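Local coordinates for protein kallistatin (Homo sapiens, PDB 6F4V) that inhibits tissue kallikrein as a secreted serpin, forming a stable equimolar complex with the protease as its reactive site is cleaved, at residues N9-Y17 against I29-S37; R52-G60 against R289-S297. One frame throughout, in Å; residues are numbered along the deposited sequence.

Contact 1: residues N9-Y17 against I29-S37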
ATOM      1  N   ASN A   9      -5.995   9.562   3.892  1.00 21.21           N
ATOM      2  CA  ASN A   9      -5.272   8.417   3.362  1.00 20.92           C
ATOM      3  C   ASN A   9      -4.011   8.078   4.183  1.00 20.22           C
ATOM      4  O   ASN A   9      -3.706   6.901   4.391  1.00 19.96           O
ATOM      5  CB  ASN A   9      -4.931   8.641   1.876  1.00 21.07           C
ATOM      6  CG  ASN A   9      -6.130   8.470   0.962  1.00 21.54           C
ATOM      7  OD1 ASN A   9      -7.175   7.951   1.361  1.00 21.39           O
ATOM      8  ND2 ASN A   9      -5.973   8.890  -0.318  1.00 21.55           N
ATOM      9  N   ALA A  10      -3.272   9.096   4.608  1.00 20.44           N
ATOM     10  CA  ALA A  10      -2.077   8.889   5.429  1.00 20.36           C
ATOM     11  C   ALA A  10      -2.447   8.361   6.819  1.00 20.89           C
ATOM     12  O   ALA A  10      -1.767   7.491   7.346  1.00 20.09           O
ATOM     13  CB  ALA A  10      -1.265  10.162   5.536  1.00 20.80           C
ATOM     14  N   ASP A  11      -3.521   8.893   7.397  1.00 21.57           N
ATOM     15  CA  ASP A  11      -4.030   8.423   8.692  1.00 22.85           C
ATOM     16  C   ASP A  11      -4.343   6.960   8.611  1.00 21.89           C
ATOM     17  O   ASP A  11      -3.963   6.211   9.490  1.00 21.81           O
ATOM     18  CB  ASP A  11      -5.276   9.243   9.106  1.00 25.37           C
ATOM     19  CG  ASP A  11      -6.018   8.670  10.328  1.00 28.68           C
ATOM     20  OD1 ASP A  11      -5.473   8.828  11.423  1.00 31.10           O
ATOM     21  OD2 ASP A  11      -7.129   8.060  10.186  1.00 30.79           O
ATOM     22  N   PHE A  12      -5.086   6.548   7.579  1.00 21.27           N
ATOM     23  CA  PHE A  12      -5.391   5.136   7.406  1.00 20.86           C
ATOM     24  C   PHE A  12      -4.129   4.291   7.274  1.00 20.95           C
ATOM     25  O   PHE A  12      -4.014   3.228   7.916  1.00 19.91           O
ATOM     26  CB  PHE A  12      -6.291   4.905   6.207  1.00 21.48           C
ATOM     27  CG  PHE A  12      -6.619   3.478   5.993  1.00 21.81           C
ATOM     28  CD1 PHE A  12      -7.514   2.834   6.841  1.00 22.56           C
ATOM     29  CD2 PHE A  12      -5.997   2.745   5.012  1.00 22.52           C
ATOM     30  CE1 PHE A  12      -7.804   1.489   6.694  1.00 22.81           C
ATOM     31  CE2 PHE A  12      -6.290   1.390   4.855  1.00 23.71           C
ATOM     32  CZ  PHE A  12      -7.219   0.767   5.694  1.00 23.75           C
ATOM     33  N   ALA A  13      -3.196   4.761   6.424  1.00 19.85           N
ATOM     34  CA  ALA A  13      -1.916   4.042   6.217  1.00 19.72           C
ATOM     35  C   ALA A  13      -1.223   3.676   7.507  1.00 19.79           C
ATOM     36  O   ALA A  13      -0.878   2.498   7.745  1.00 19.89           O
ATOM     37  CB  ALA A  13      -0.978   4.847   5.361  1.00 19.17           C
ATOM     38  N   PHE A  14      -1.068   4.674   8.367  1.00 20.49           N
ATOM     39  CA  PHE A  14      -0.356   4.469   9.621  1.00 21.06           C
ATOM     40  C   PHE A  14      -1.166   3.730  10.700  1.00 21.54           C
ATOM     41  O   PHE A  14      -0.584   3.009  11.506  1.00 20.93           O
ATOM     42  CB  PHE A  14       0.285   5.766  10.103  1.00 21.54           C
ATOM     43  CG  PHE A  14       1.431   6.203   9.208  1.00 22.18           C
ATOM     44  CD1 PHE A  14       2.640   5.513   9.224  1.00 22.70           C
ATOM     45  CD2 PHE A  14       1.284   7.250   8.304  1.00 22.50           C
ATOM     46  CE1 PHE A  14       3.690   5.867   8.373  1.00 22.41           C
ATOM     47  CE2 PHE A  14       2.333   7.597   7.436  1.00 22.94           C
ATOM     48  CZ  PHE A  14       3.535   6.921   7.487  1.00 22.85           C
ATOM     49  N   ARG A  15      -2.489   3.857  10.669  1.00 21.72           N
ATOM     50  CA  ARG A  15      -3.358   3.047  11.539  1.00 22.53           C
ATOM     51  C   ARG A  15      -3.262   1.569  11.174  1.00 22.16           C
ATOM     52  O   ARG A  15      -3.165   0.704  12.074  1.00 21.29           O
ATOM     53  CB  ARG A  15      -4.816   3.523  11.495  1.00 23.56           C
ATOM     54  CG  ARG A  15      -5.106   4.728  12.405  1.00 24.77           C
ATOM     55  CD  ARG A  15      -6.597   4.956  12.590  1.00 26.78           C
ATOM     56  NE  ARG A  15      -7.189   5.433  11.366  1.00 26.59           N
ATOM     57  CZ  ARG A  15      -8.133   4.838  10.633  1.00 26.27           C
ATOM     58  NH1 ARG A  15      -8.733   3.706  10.991  1.00 26.87           N
ATOM     59  NH2 ARG A  15      -8.510   5.442   9.513  1.00 25.73           N
ATOM     60  N   PHE A  16      -3.287   1.268   9.863  1.00 21.75           N
ATOM     61  CA  PHE A  16      -3.198  -0.111   9.401  1.00 21.67           C
ATOM     62  C   PHE A  16      -1.845  -0.706   9.795  1.00 21.53           C
ATOM     63  O   PHE A  16      -1.775  -1.814  10.337  1.00 20.96           O
ATOM     64  CB  PHE A  16      -3.440  -0.222   7.893  1.00 21.95           C
ATOM     65  CG  PHE A  16      -3.589  -1.631   7.399  1.00 22.40           C
ATOM     66  CD1 PHE A  16      -2.469  -2.400   7.061  1.00 23.21           C
ATOM     67  CD2 PHE A  16      -4.832  -2.185   7.228  1.00 23.73           C
ATOM     68  CE1 PHE A  16      -2.600  -3.697   6.615  1.00 23.84           C
ATOM     69  CE2 PHE A  16      -4.976  -3.492   6.761  1.00 23.99           C
ATOM     70  CZ  PHE A  16      -3.855  -4.251   6.446  1.00 23.55           C
ATOM     71  N   TYR A  17      -0.781   0.025   9.513  1.00 21.64           N
ATOM     72  CA  TYR A  17       0.586  -0.410   9.865  1.00 21.56           C
ATOM     73  C   TYR A  17       0.644  -0.724  11.365  1.00 22.15           C
ATOM     74  O   TYR A  17       1.161  -1.764  11.795  1.00 22.36           O
ATOM     75  CB  TYR A  17       1.640   0.635   9.471  1.00 21.30           C
ATOM     76  CG  TYR A  17       3.001   0.125   9.825  1.00 21.41           C
ATOM     77  CD1 TYR A  17       3.677  -0.722   8.992  1.00 21.47           C
ATOM     78  CD2 TYR A  17       3.527   0.350  11.090  1.00 21.81           C
ATOM     79  CE1 TYR A  17       4.893  -1.291   9.373  1.00 22.43           C
ATOM     80  CE2 TYR A  17       4.716  -0.239  11.517  1.00 21.86           C
ATOM     81  CZ  TYR A  17       5.407  -1.051  10.658  1.00 22.85           C
ATOM     82  OH  TYR A  17       6.590  -1.654  11.106  1.00 24.22           O
ATOM     83  N   ILE A  29       6.547  -6.752   7.099  1.00 23.42           N
ATOM     84  CA  ILE A  29       5.264  -6.146   6.771  1.00 23.15           C
ATOM     85  C   ILE A  29       5.419  -5.436   5.433  1.00 22.38           C
ATOM     86  O   ILE A  29       6.408  -4.752   5.206  1.00 22.51           O
ATOM     87  CB  ILE A  29       4.821  -5.121   7.836  1.00 23.50           C
ATOM     88  CG1 ILE A  29       4.593  -5.820   9.193  1.00 24.36           C
ATOM     89  CG2 ILE A  29       3.595  -4.327   7.403  1.00 22.36           C
ATOM     90  CD1 ILE A  29       4.515  -4.848  10.357  1.00 25.08           C
ATOM     91  N   PHE A  30       4.436  -5.600   4.554  1.00 21.96           N
ATOM     92  CA  PHE A  30       4.422  -4.801   3.335  1.00 21.63           C
ATOM     93  C   PHE A  30       3.041  -4.722   2.755  1.00 20.97           C
ATOM     94  O   PHE A  30       2.435  -5.732   2.470  1.00 21.98           O
ATOM     95  CB  PHE A  30       5.441  -5.299   2.264  1.00 21.64           C
ATOM     96  CG  PHE A  30       5.706  -4.273   1.209  1.00 21.38           C
ATOM     97  CD1 PHE A  30       6.400  -3.089   1.528  1.00 21.44           C
ATOM     98  CD2 PHE A  30       5.216  -4.433  -0.072  1.00 21.61           C
ATOM     99  CE1 PHE A  30       6.607  -2.115   0.557  1.00 21.72           C
ATOM    100  CE2 PHE A  30       5.398  -3.435  -1.028  1.00 21.01           C
ATOM    101  CZ  PHE A  30       6.102  -2.289  -0.708  1.00 21.18           C
ATOM    102  N   PHE A  31       2.544  -3.499   2.570  1.00 20.60           N
ATOM    103  CA  PHE A  31       1.237  -3.315   1.957  1.00 20.81           C
ATOM    104  C   PHE A  31       1.151  -1.995   1.233  1.00 20.32           C
ATOM    105  O   PHE A  31       1.991  -1.129   1.414  1.00 19.88           O
ATOM    106  CB  PHE A  31       0.114  -3.423   3.015  1.00 21.61           C
ATOM    107  CG  PHE A  31       0.062  -2.280   3.979  1.00 22.25           C
ATOM    108  CD1 PHE A  31       0.980  -2.182   5.001  1.00 24.15           C
ATOM    109  CD2 PHE A  31      -0.917  -1.328   3.883  1.00 23.66           C
ATOM    110  CE1 PHE A  31       0.958  -1.125   5.894  1.00 24.28           C
ATOM    111  CE2 PHE A  31      -0.969  -0.286   4.808  1.00 24.55           C
ATOM    112  CZ  PHE A  31       0.021  -0.163   5.756  1.00 23.61           C
ATOM    113  N   SER A  32       0.137  -1.868   0.386  1.00 19.98           N
ATOM    114  CA  SER A  32      -0.219  -0.598  -0.196  1.00 19.80           C
ATOM    115  C   SER A  32      -1.455   0.026   0.457  1.00 18.96           C
ATOM    116  O   SER A  32      -2.567  -0.396   0.181  1.00 19.78           O
ATOM    117  CB  SER A  32      -0.484  -0.715  -1.677  1.00 19.72           C
ATOM    118  OG  SER A  32      -0.857   0.553  -2.174  1.00 19.09           O
ATOM    119  N   PRO A  33      -1.254   1.072   1.266  1.00 19.75           N
ATOM    120  CA  PRO A  33      -2.430   1.725   1.869  1.00 20.76           C
ATOM    121  C   PRO A  33      -3.320   2.355   0.812  1.00 20.41           C
ATOM    122  O   PRO A  33      -4.546   2.269   0.921  1.00 19.66           O
ATOM    123  CB  PRO A  33      -1.840   2.803   2.774  1.00 21.36           C
ATOM    124  CG  PRO A  33      -0.367   2.753   2.651  1.00 21.67           C
ATOM    125  CD  PRO A  33       0.020   1.632   1.750  1.00 20.70           C
ATOM    126  N   LEU A  34      -2.717   2.930  -0.228  1.00 20.41           N
ATOM    127  CA  LEU A  34      -3.477   3.536  -1.301  1.00 21.42           C
ATOM    128  C   LEU A  34      -4.403   2.530  -1.980  1.00 21.19           C
ATOM    129  O   LEU A  34      -5.570   2.813  -2.232  1.00 21.32           O
ATOM    130  CB  LEU A  34      -2.526   4.220  -2.309  1.00 22.70           C
ATOM    131  CG  LEU A  34      -3.299   4.831  -3.480  1.00 24.57           C
ATOM    132  CD1 LEU A  34      -4.257   5.893  -2.976  1.00 25.46           C
ATOM    133  CD2 LEU A  34      -2.391   5.390  -4.502  1.00 27.17           C
ATOM    134  N   SER A  35      -3.902   1.334  -2.246  1.00 21.34           N
ATOM    135  CA  SER A  35      -4.729   0.308  -2.863  1.00 20.97           C
ATOM    136  C   SER A  35      -5.925  -0.048  -1.982  1.00 21.03           C
ATOM    137  O   SER A  35      -7.071  -0.119  -2.469  1.00 20.32           O
ATOM    138  CB  SER A  35      -3.919  -0.949  -3.126  1.00 20.98           C
ATOM    139  OG  SER A  35      -4.757  -2.020  -3.514  1.00 21.39           O
ATOM    140  N   ILE A  36      -5.669  -0.231  -0.697  1.00 19.44           N
ATOM    141  CA  ILE A  36      -6.772  -0.540   0.205  1.00 20.79           C
ATOM    142  C   ILE A  36      -7.791   0.599   0.255  1.00 20.38           C
ATOM    143  O   ILE A  36      -9.007   0.340   0.127  1.00 21.09           O
ATOM    144  CB  ILE A  36      -6.297  -0.935   1.628  1.00 20.56           C
ATOM    145  CG1 ILE A  36      -5.369  -2.170   1.576  1.00 21.06           C
ATOM    146  CG2 ILE A  36      -7.498  -1.169   2.519  1.00 21.23           C
ATOM    147  CD1 ILE A  36      -4.680  -2.466   2.905  1.00 21.57           C
ATOM    148  N   SER A  37      -7.314   1.826   0.466  1.00 20.08           N
ATOM    149  CA  SER A  37      -8.188   3.019   0.534  1.00 20.71           C
ATOM    150  C   SER A  37      -9.051   3.174  -0.723  1.00 21.57           C
ATOM    151  O   SER A  37     -10.283   3.370  -0.644  1.00 21.63           O
ATOM    152  CB  SER A  37      -7.351   4.278   0.776  1.00 20.42           C
ATOM    153  OG  SER A  37      -6.779   4.234   2.058  1.00 19.67           O
TER
HETATM  154  O   HOH W   1      -4.124   5.093   2.395  1.00 20.11           O
HETATM  155  O   HOH W   2      -8.058   6.224   3.317  1.00 21.84           O

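Contact 2: residues R52-G60 against R289-S297. With EDO (1,2-ethanediol), chain D.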
ATOM      1  N   ARG A  52     -22.355   3.521   4.214  1.00 30.40           N
ATOM      2  CA  ARG A  52     -21.546   4.357   3.320  1.00 32.19           C
ATOM      3  C   ARG A  52     -20.653   5.293   4.135  1.00 30.61           C
ATOM      4  O   ARG A  52     -19.436   5.326   3.957  1.00 28.42           O
ATOM      5  CB  ARG A  52     -22.478   5.146   2.404  1.00 34.97           C
ATOM      6  CG  ARG A  52     -21.831   5.835   1.216  1.00 37.48           C
ATOM      7  CD  ARG A  52     -22.940   6.550   0.448  1.00 40.48           C
ATOM      8  NE  ARG A  52     -22.528   7.072  -0.852  1.00 43.76           N
ATOM      9  CZ  ARG A  52     -22.814   6.546  -2.052  1.00 46.21           C
ATOM     10  NH1 ARG A  52     -23.484   5.398  -2.186  1.00 46.53           N
ATOM     11  NH2 ARG A  52     -22.363   7.171  -3.153  1.00 46.88           N
ATOM     12  N   SER A  53     -21.249   6.017   5.081  1.00 30.58           N
ATOM     13  CA  SER A  53     -20.456   6.950   5.896  0.58 30.39           C
ATOM     14  C   SER A  53     -19.461   6.209   6.794  1.00 30.35           C
ATOM     15  O   SER A  53     -18.336   6.673   6.963  1.00 29.60           O
ATOM     16  CB  SER A  53     -21.347   7.910   6.696  0.58 31.63           C
ATOM     17  OG  SER A  53     -22.173   7.202   7.578  0.58 31.24           O
ATOM     18  N   GLN A  54     -19.851   5.058   7.331  1.00 29.26           N
ATOM     19  CA  GLN A  54     -18.950   4.272   8.165  1.00 29.87           C
ATOM     20  C   GLN A  54     -17.723   3.746   7.399  1.00 26.90           C
ATOM     21  O   GLN A  54     -16.670   3.683   7.972  1.00 25.75           O
ATOM     22  CB  GLN A  54     -19.696   3.130   8.842  1.00 32.96           C
ATOM     23  CG  GLN A  54     -20.660   3.692   9.897  1.00 37.12           C
ATOM     24  CD  GLN A  54     -20.962   2.764  11.026  1.00 41.84           C
ATOM     25  OE1 GLN A  54     -20.052   2.164  11.621  1.00 45.61           O
ATOM     26  NE2 GLN A  54     -22.250   2.715  11.416  1.00 46.41           N
ATOM     27  N   ILE A  55     -17.864   3.407   6.125  1.00 25.03           N
ATOM     28  CA  ILE A  55     -16.667   2.957   5.375  1.00 25.69           C
ATOM     29  C   ILE A  55     -15.723   4.150   5.232  1.00 25.45           C
ATOM     30  O   ILE A  55     -14.511   4.029   5.498  1.00 24.93           O
ATOM     31  CB  ILE A  55     -17.018   2.400   3.986  1.00 25.79           C
ATOM     32  CG1 ILE A  55     -17.743   1.061   4.087  1.00 26.09           C
ATOM     33  CG2 ILE A  55     -15.762   2.240   3.125  1.00 24.94           C
ATOM     34  CD1 ILE A  55     -18.473   0.731   2.776  1.00 26.69           C
ATOM     35  N   LEU A  56     -16.282   5.304   4.851  1.00 25.65           N
ATOM     36  CA  LEU A  56     -15.459   6.503   4.647  1.00 26.36           C
ATOM     37  C   LEU A  56     -14.828   6.966   5.937  1.00 26.14           C
ATOM     38  O   LEU A  56     -13.669   7.347   5.929  1.00 24.33           O
ATOM     39  CB  LEU A  56     -16.244   7.629   3.996  1.00 27.05           C
ATOM     40  CG  LEU A  56     -16.726   7.292   2.580  1.00 28.61           C
ATOM     41  CD1 LEU A  56     -17.474   8.474   1.993  1.00 30.23           C
ATOM     42  CD2 LEU A  56     -15.586   6.881   1.682  1.00 27.52           C
ATOM     43  N   GLU A  57     -15.549   6.849   7.062  1.00 26.54           N
ATOM     44  CA  GLU A  57     -14.964   7.197   8.370  1.00 27.22           C
ATOM     45  C   GLU A  57     -13.852   6.249   8.790  1.00 25.70           C
ATOM     46  O   GLU A  57     -12.853   6.700   9.302  1.00 24.58           O
ATOM     47  CB  GLU A  57     -16.036   7.295   9.477  1.00 29.56           C
ATOM     48  CG  GLU A  57     -16.821   8.569   9.274  1.00 31.65           C
ATOM     49  CD  GLU A  57     -18.117   8.659  10.066  1.00 35.11           C
ATOM     50  OE1 GLU A  57     -18.604   7.622  10.568  1.00 37.59           O
ATOM     51  OE2 GLU A  57     -18.638   9.793  10.118  1.00 37.36           O
ATOM     52  N   GLY A  58     -14.028   4.956   8.539  1.00 24.63           N
ATOM     53  CA  GLY A  58     -12.996   3.956   8.768  1.00 24.66           C
ATOM     54  C   GLY A  58     -11.700   4.263   8.002  1.00 23.51           C
ATOM     55  O   GLY A  58     -10.593   4.006   8.495  1.00 23.13           O
ATOM     56  N   LEU A  59     -11.867   4.804   6.804  1.00 23.07           N
ATOM     57  CA  LEU A  59     -10.738   5.217   5.957  1.00 23.14           C
ATOM     58  C   LEU A  59     -10.120   6.530   6.384  1.00 23.25           C
ATOM     59  O   LEU A  59      -9.178   7.008   5.730  1.00 22.70           O
ATOM     60  CB  LEU A  59     -11.186   5.296   4.499  1.00 22.54           C
ATOM     61  CG  LEU A  59     -11.483   3.962   3.861  1.00 22.57           C
ATOM     62  CD1 LEU A  59     -12.100   4.177   2.485  1.00 23.64           C
ATOM     63  CD2 LEU A  59     -10.213   3.117   3.793  1.00 22.46           C
ATOM     64  N   GLY A  60     -10.682   7.164   7.414  1.00 23.43           N
ATOM     65  CA  GLY A  60     -10.127   8.376   7.991  1.00 24.20           C
ATOM     66  C   GLY A  60     -10.766   9.667   7.526  1.00 25.10           C
ATOM     67  O   GLY A  60     -10.311  10.740   7.919  1.00 26.20           O
ATOM     68  N   ARG A 289     -11.267  -4.198  13.229  1.00 28.58           N
ATOM     69  CA  ARG A 289     -10.551  -3.493  14.278  1.00 28.97           C
ATOM     70  C   ARG A 289     -10.032  -2.112  13.897  1.00 28.57           C
ATOM     71  O   ARG A 289      -9.414  -1.467  14.736  1.00 28.51           O
ATOM     72  CB  ARG A 289      -9.439  -4.369  14.829  1.00 30.14           C
ATOM     73  CG  ARG A 289      -9.997  -5.593  15.519  1.00 31.98           C
ATOM     74  CD  ARG A 289      -8.933  -6.463  16.168  1.00 33.35           C
ATOM     75  NE  ARG A 289      -7.901  -6.955  15.261  1.00 33.21           N
ATOM     76  CZ  ARG A 289      -8.081  -7.864  14.297  1.00 34.95           C
ATOM     77  NH1 ARG A 289      -9.279  -8.385  14.038  1.00 35.90           N
ATOM     78  NH2 ARG A 289      -7.056  -8.230  13.542  1.00 35.15           N
ATOM     79  N   LEU A 290     -10.310  -1.647  12.674  1.00 28.09           N
ATOM     80  CA  LEU A 290      -9.947  -0.303  12.225  1.00 28.47           C
ATOM     81  C   LEU A 290     -11.154   0.527  11.819  1.00 28.76           C
ATOM     82  O   LEU A 290     -11.017   1.454  11.032  1.00 28.81           O
ATOM     83  CB  LEU A 290      -8.977  -0.402  11.041  1.00 28.88           C
ATOM     84  CG  LEU A 290      -7.626  -1.010  11.342  1.00 28.86           C
ATOM     85  CD1 LEU A 290      -6.786  -1.187  10.088  1.00 29.68           C
ATOM     86  CD2 LEU A 290      -6.879  -0.160  12.364  1.00 30.29           C
ATOM     87  N   GLY A 291     -12.326   0.201  12.353  1.00 28.93           N
ATOM     88  CA  GLY A 291     -13.541   0.973  12.117  1.00 28.66           C
ATOM     89  C   GLY A 291     -14.561   0.366  11.162  1.00 27.26           C
ATOM     90  O   GLY A 291     -15.565   1.025  10.856  1.00 27.50           O
ATOM     91  N   PHE A 292     -14.322  -0.857  10.689  1.00 25.82           N
ATOM     92  CA  PHE A 292     -15.172  -1.436   9.651  1.00 26.70           C
ATOM     93  C   PHE A 292     -16.094  -2.543  10.191  1.00 27.30           C
ATOM     94  O   PHE A 292     -16.466  -3.451   9.451  1.00 26.66           O
ATOM     95  CB  PHE A 292     -14.321  -1.962   8.494  1.00 25.89           C
ATOM     96  CG  PHE A 292     -13.513  -0.872   7.811  1.00 25.42           C
ATOM     97  CD1 PHE A 292     -12.317  -0.439   8.365  1.00 25.33           C
ATOM     98  CD2 PHE A 292     -13.984  -0.255   6.676  1.00 25.54           C
ATOM     99  CE1 PHE A 292     -11.567   0.557   7.757  1.00 24.96           C
ATOM    100  CE2 PHE A 292     -13.237   0.748   6.056  1.00 26.40           C
ATOM    101  CZ  PHE A 292     -12.033   1.137   6.592  1.00 25.17           C
ATOM    102  N   THR A 293     -16.488  -2.454  11.458  1.00 29.01           N
ATOM    103  CA  THR A 293     -17.409  -3.462  12.007  1.00 29.78           C
ATOM    104  C   THR A 293     -18.736  -3.507  11.253  1.00 29.76           C
ATOM    105  O   THR A 293     -19.230  -4.602  10.969  1.00 31.11           O
ATOM    106  CB  THR A 293     -17.672  -3.239  13.498  1.00 31.67           C
ATOM    107  OG1 THR A 293     -18.094  -1.877  13.689  1.00 34.88           O
ATOM    108  CG2 THR A 293     -16.438  -3.510  14.265  1.00 31.49           C
ATOM    109  N   ASP A 294     -19.295  -2.361  10.882  1.00 29.45           N
ATOM    110  CA  ASP A 294     -20.563  -2.355  10.141  1.00 29.59           C
ATOM    111  C   ASP A 294     -20.451  -3.120   8.838  1.00 28.85           C
ATOM    112  O   ASP A 294     -21.281  -3.991   8.550  1.00 28.61           O
ATOM    113  CB  ASP A 294     -21.093  -0.952   9.864  1.00 30.03           C
ATOM    114  CG  ASP A 294     -22.366  -0.971   9.011  1.00 31.56           C
ATOM    115  OD1 ASP A 294     -23.429  -1.249   9.607  1.00 32.93           O
ATOM    116  OD2 ASP A 294     -22.293  -0.742   7.767  1.00 29.41           O
ATOM    117  N   LEU A 295     -19.430  -2.800   8.044  1.00 27.24           N
ATOM    118  CA  LEU A 295     -19.299  -3.394   6.717  1.00 27.27           C
ATOM    119  C   LEU A 295     -19.242  -4.918   6.735  1.00 27.33           C
ATOM    120  O   LEU A 295     -19.799  -5.593   5.831  1.00 28.23           O
ATOM    121  CB  LEU A 295     -18.059  -2.819   5.978  1.00 26.70           C
ATOM    122  CG  LEU A 295     -17.740  -3.444   4.626  1.00 26.65           C
ATOM    123  CD1 LEU A 295     -18.909  -3.249   3.669  1.00 27.49           C
ATOM    124  CD2 LEU A 295     -16.481  -2.854   3.996  1.00 26.77           C
ATOM    125  N   PHE A 296     -18.556  -5.460   7.725  1.00 27.83           N
ATOM    126  CA  PHE A 296     -18.375  -6.913   7.851  1.00 28.65           C
ATOM    127  C   PHE A 296     -19.419  -7.593   8.736  1.00 30.60           C
ATOM    128  O   PHE A 296     -19.237  -8.750   9.109  1.00 34.81           O
ATOM    129  CB  PHE A 296     -16.958  -7.205   8.325  1.00 28.88           C
ATOM    130  CG  PHE A 296     -15.934  -6.841   7.288  1.00 28.00           C
ATOM    131  CD1 PHE A 296     -15.797  -7.625   6.153  1.00 28.09           C
ATOM    132  CD2 PHE A 296     -15.188  -5.686   7.399  1.00 27.99           C
ATOM    133  CE1 PHE A 296     -14.897  -7.261   5.143  1.00 28.40           C
ATOM    134  CE2 PHE A 296     -14.254  -5.353   6.423  1.00 27.32           C
ATOM    135  CZ  PHE A 296     -14.112  -6.144   5.301  1.00 27.25           C
ATOM    136  N   SER A 297     -20.519  -6.907   9.010  1.00 29.22           N
ATOM    137  CA  SER A 297     -21.589  -7.445   9.851  1.00 28.86           C
ATOM    138  C   SER A 297     -22.790  -7.806   9.017  1.00 28.45           C
ATOM    139  O   SER A 297     -22.895  -7.447   7.845  1.00 28.25           O
ATOM    140  CB  SER A 297     -21.998  -6.406  10.897  1.00 29.05           C
ATOM    141  OG  SER A 297     -22.785  -5.384  10.299  1.00 28.69           O
TER
HETATM  142  C1  EDO D 401      -7.444  12.337   9.593  1.00 51.34           C
HETATM  143  O1  EDO D 401      -8.214  11.125   9.469  1.00 47.02           O
HETATM  144  C2  EDO D 401      -7.856  13.367   8.544  1.00 51.85           C
HETATM  145  O2  EDO D 401      -9.245  13.724   8.685  1.00 51.27           O
HETATM  146  O   HOH W   3     -18.242   0.444  10.895  1.00 27.78           O
HETATM  147  O   HOH W   4     -16.210   3.737  10.680  1.00 31.03           O

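Contact 1: residues N9-Y17 against I29-S37
Ala-13 and Pro-33 mark the tight centre of this contact: the methyl CB of Ala-13 sits 3.4 Å from Pro-33 CB, closer than usual van der Waals contact, and Pro-33 CG presses on the same methyl. Just beside them Phe-16 lies over Phe-31. Its CD1 stands above the middle of the Phe-31 ring and comes to 3.4 Å from Phe-31 CE2, while the two planes make 43° with each other. Phe-31 gets there by holding CG between its backbone N and carbonyl carbon (chi1 70°), which raises the ring towards the helix until CZ, at its edge, meets Ala-13 O at 3.4 Å. Phe-16 is also covered by Ile-36, whose CD1 lies over one face, 4.2 Å from the ring centroid.

In serpin terms, helix 6-23 packs here on strand 29-31 and the start of helix 33-44; segments 9-17 and 33-37 cross at 110°. Ser-32 caps the latter helix, its OG accepting from Ser-35 N, while its own N is hydrogen-bonded to His-318 NE2 and Ser-35 OG bonds Asn-165 and Thr-335. This polar cluster matches what is called the shutter region in serpins; strand 29-31 pairs antiparallel with a strand of another chain.

Packing is easier toward both ends. Tyr-17 CE1 rests 3.7 Å from Ile-29 CD1, with the phenol reaching on to a hydrogen bond with Glu-244. At the other end Phe-12 CE2 touches Ile-36 CG2, and its CD2 meets Ser-37 OG. Asn-9 OD1 lies 3.7 Å from Ser-37 CB, but two waters that fill a buried polar corner carry the polar link. One donates both to Asn-9 O and to Ser-37 OG. The second accepts from Ser-37 OG at 2.7 Å and donates to Asn-9 OD1 at 2.8 Å.

Contact 2: residues R52-G60 against R289-S297
Leu-290 brings its carbonyl up to the end of helix 49-58, with O 3.6 Å from Gly-58 O, two acceptors that share Arg-15 of helix 6-23. At Gly-291 the backbones are nearest, its CA 4.5 Å from Gly-58 CA, an approach between two glycines, the former at positive phi (105°). Gly-291 O takes bonds from two waters: one also donates to Gln-54 O, the other to Gln-54 OE1 while accepting from Asp-294 N. With CG anti to its carbonyl carbon (chi1 -62°), Phe-292 puts its ring against the last helical turn. CZ lies 3.4 Å from Gly-58 C, Gly-58 CA makes an off-centre CH-pi contact, CE2 reaches Ile-55 CG2, and Leu-59 CG stands at the ring edge. This turn closes in a Schellman motif: Gly-60 has positive phi (99°), its N bonds back to Glu-57 O, and its own O accepts from a 1,2-ethanediol, probably from the crystallisation liquor. Farther along the serpin loop joining helix 283-286 to strand 312-324, Asp-294 sets CB 3.7 Å from Gln-54 OE1, its carboxylate bonded to Ser-51. Leu-295 CD1 meets Ile-55 CD1 at 4.1 Å. The type I turn ends at Ser-297, whose N and OG both bond to Asp-294 O.

How the contacts relate
Arg-15 joins the two contacts, whose centres lie 14 Å apart. It grips Asp-11 OD2 side-on with NE and NH2, and its guanidinium leaves contact 1 to reach both segments of contact 2: NH2 is 2.7 Å from Gly-58 O, a probable hydrogen bond, and NH1 makes a weak hydrogen bond of 3.2 Å to Leu-290 O. A positive group thus faces two carbonyl oxygens that lie close together, and probably offsets their mutual repulsion. Helix 6-23 also packs Phe-12 on Phe-292 and Phe-16 on Leu-290, while Phe-12 CB comes 3.6 Å from Leu-59 O. Helices 33-44 and 49-58 follow each other in the chain. Neither contact includes residues of the glycan pocket or the sodium site.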